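Local coordinates for nitroalkane oxidase (PDB 3MKH), which uses FAD and molecular oxygen to oxidise nitroalkanes to aldehydes or ketones, releasing nitrite and hydrogen peroxide, at residues 104-109 / 265-269. Numbering follows the deposited sequence.
Sequences TPINLA and VAFGA
The backbone hydrogen bond from A269 N to V265 O, 2.9 Å long, is the polar feature that L108 covers: its CD1 lies 3.5 Å from A269 N and 3.7 Å from V265 O, against the backbone of helix 262-298. The same CD1 lies against the backbone of G268, which has no side chain to stand between. On A269, too, T104 splits its branches. Its chi1 of -60° sets OG1 beside the backbone N and puts CG2 anti to it, 3.6 Å from A269 CB, whereas OG1 is hydrogen-bonded to G100 O one turn back in its own helix. V265 uses both branches: CG1 meets P105 CB at 3.9 Å, and at the other end of the contact CG2 meets A109 CB at 3.9 Å. P105 and V265 also touch strands of the beta domain, P105 on C186 and L256, V265 on I208 and C257. The segment axes approach to 9.0 Å with 117° between their directions. The closest alpha carbons, T104 and A269, are 5.7 Å apart, where A269 brings only a methyl. Within the acyl-CoA dehydrogenase fold, the contact joins the N-terminal helical domain to the start of the C-terminal one. A269 also lies near L132, an FAD-binding residue. With T104 OG1 and the A269 N–V265 O pair bonded within their own helices, the partly buried contact consists of van der Waals packing, mostly of methyl and methylene groups, rather than directional bonds between the helices.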
loop_
_atom_site.group_PDB
_atom_site.type_symbol
_atom_site.label_atom_id
_atom_site.label_comp_id
_atom_site.label_asym_id
_atom_site.label_seq_id
_atom_site.Cartn_x
_atom_site.Cartn_y
_atom_site.Cartn_z
ATOM N N THR A 104 -9.602 -29.198 -19.191
ATOM C CA THR A 104 -8.224 -28.820 -19.498
ATOM C C THR A 104 -7.200 -29.968 -19.380
ATOM O O THR A 104 -6.379 -30.148 -20.275
ATOM C CB THR A 104 -7.784 -27.577 -18.682
ATOM O OG1 THR A 104 -8.641 -26.477 -19.014
ATOM C CG2 THR A 104 -6.315 -27.202 -18.991
ATOM N N PRO A 105 -7.254 -30.763 -18.298
ATOM C CA PRO A 105 -6.298 -31.879 -18.224
ATOM C C PRO A 105 -6.436 -32.845 -19.386
ATOM O O PRO A 105 -5.445 -33.413 -19.831
ATOM C CB PRO A 105 -6.669 -32.573 -16.906
ATOM C CG PRO A 105 -7.249 -31.454 -16.079
ATOM C CD PRO A 105 -8.065 -30.661 -17.070
ATOM N N ILE A 106 -7.656 -33.013 -19.880
ATOM C CA ILE A 106 -7.914 -33.856 -21.035
ATOM C C ILE A 106 -7.367 -33.235 -22.336
ATOM O O ILE A 106 -6.785 -33.945 -23.156
ATOM C CB ILE A 106 -9.402 -34.215 -21.143
ATOM C CG1 ILE A 106 -9.818 -34.994 -19.889
ATOM C CG2 ILE A 106 -9.656 -35.084 -22.365
ATOM C CD1 ILE A 106 -11.292 -35.210 -19.760
ATOM N N ASN A 107 -7.528 -31.922 -22.508
ATOM C CA ASN A 107 -6.874 -31.215 -23.612
ATOM C C ASN A 107 -5.369 -31.427 -23.546
ATOM O O ASN A 107 -4.705 -31.573 -24.579
ATOM C CB ASN A 107 -7.139 -29.707 -23.546
ATOM C CG ASN A 107 -8.536 -29.334 -23.983
ATOM O OD1 ASN A 107 -9.081 -28.319 -23.548
ATOM N ND2 ASN A 107 -9.122 -30.144 -24.842
ATOM N N LEU A 108 -4.822 -31.432 -22.329
ATOM C CA LEU A 108 -3.369 -31.522 -22.152
ATOM C C LEU A 108 -2.797 -32.939 -22.318
ATOM O O LEU A 108 -1.668 -33.090 -22.774
ATOM C CB LEU A 108 -2.927 -30.938 -20.804
ATOM C CG LEU A 108 -3.182 -29.441 -20.565
ATOM C CD1 LEU A 108 -2.877 -29.072 -19.126
ATOM C CD2 LEU A 108 -2.369 -28.578 -21.522
ATOM N N ALA A 109 -3.564 -33.971 -21.974
ATOM C CA ALA A 109 -2.952 -35.295 -21.799
ATOM C C ALA A 109 -3.736 -36.480 -22.359
ATOM O O ALA A 109 -3.313 -37.621 -22.216
ATOM C CB ALA A 109 -2.641 -35.535 -20.317
ATOM N N VAL A 265 0.503 -32.153 -15.119
ATOM C CA VAL A 265 -0.678 -31.837 -15.909
ATOM C C VAL A 265 -1.628 -30.931 -15.111
ATOM O O VAL A 265 -2.173 -29.965 -15.655
ATOM C CB VAL A 265 -1.397 -33.110 -16.420
ATOM C CG1 VAL A 265 -2.783 -32.777 -16.969
ATOM C CG2 VAL A 265 -0.551 -33.812 -17.485
ATOM N N ALA A 266 -1.814 -31.216 -13.825
ATOM C CA ALA A 266 -2.711 -30.376 -13.010
ATOM C C ALA A 266 -2.207 -28.931 -12.963
ATOM O O ALA A 266 -2.969 -27.975 -13.147
ATOM C CB ALA A 266 -2.856 -30.937 -11.605
ATOM N N PHE A 267 -0.915 -28.774 -12.721
ATOM C CA PHE A 267 -0.326 -27.451 -12.644
ATOM C C PHE A 267 -0.290 -26.806 -14.016
ATOM O O PHE A 267 -0.308 -25.593 -14.124
ATOM C CB PHE A 267 1.065 -27.505 -12.000
ATOM C CG PHE A 267 1.021 -27.766 -10.518
ATOM C CD1 PHE A 267 0.138 -27.075 -9.715
ATOM C CD2 PHE A 267 1.857 -28.696 -9.931
ATOM C CE1 PHE A 267 0.076 -27.305 -8.341
ATOM C CE2 PHE A 267 1.802 -28.931 -8.567
ATOM C CZ PHE A 267 0.906 -28.232 -7.772
ATOM N N GLY A 268 -0.241 -27.620 -15.064
ATOM C CA GLY A 268 -0.342 -27.098 -16.413
ATOM C C GLY A 268 -1.715 -26.488 -16.609
ATOM O O GLY A 268 -1.857 -25.398 -17.175
ATOM N N ALA A 269 -2.740 -27.201 -16.155
ATOM C CA ALA A 269 -4.097 -26.685 -16.221
ATOM C C ALA A 269 -4.175 -25.363 -15.443
ATOM O O ALA A 269 -4.762 -24.389 -15.920
ATOM C CB ALA A 269 -5.079 -27.705 -15.661
#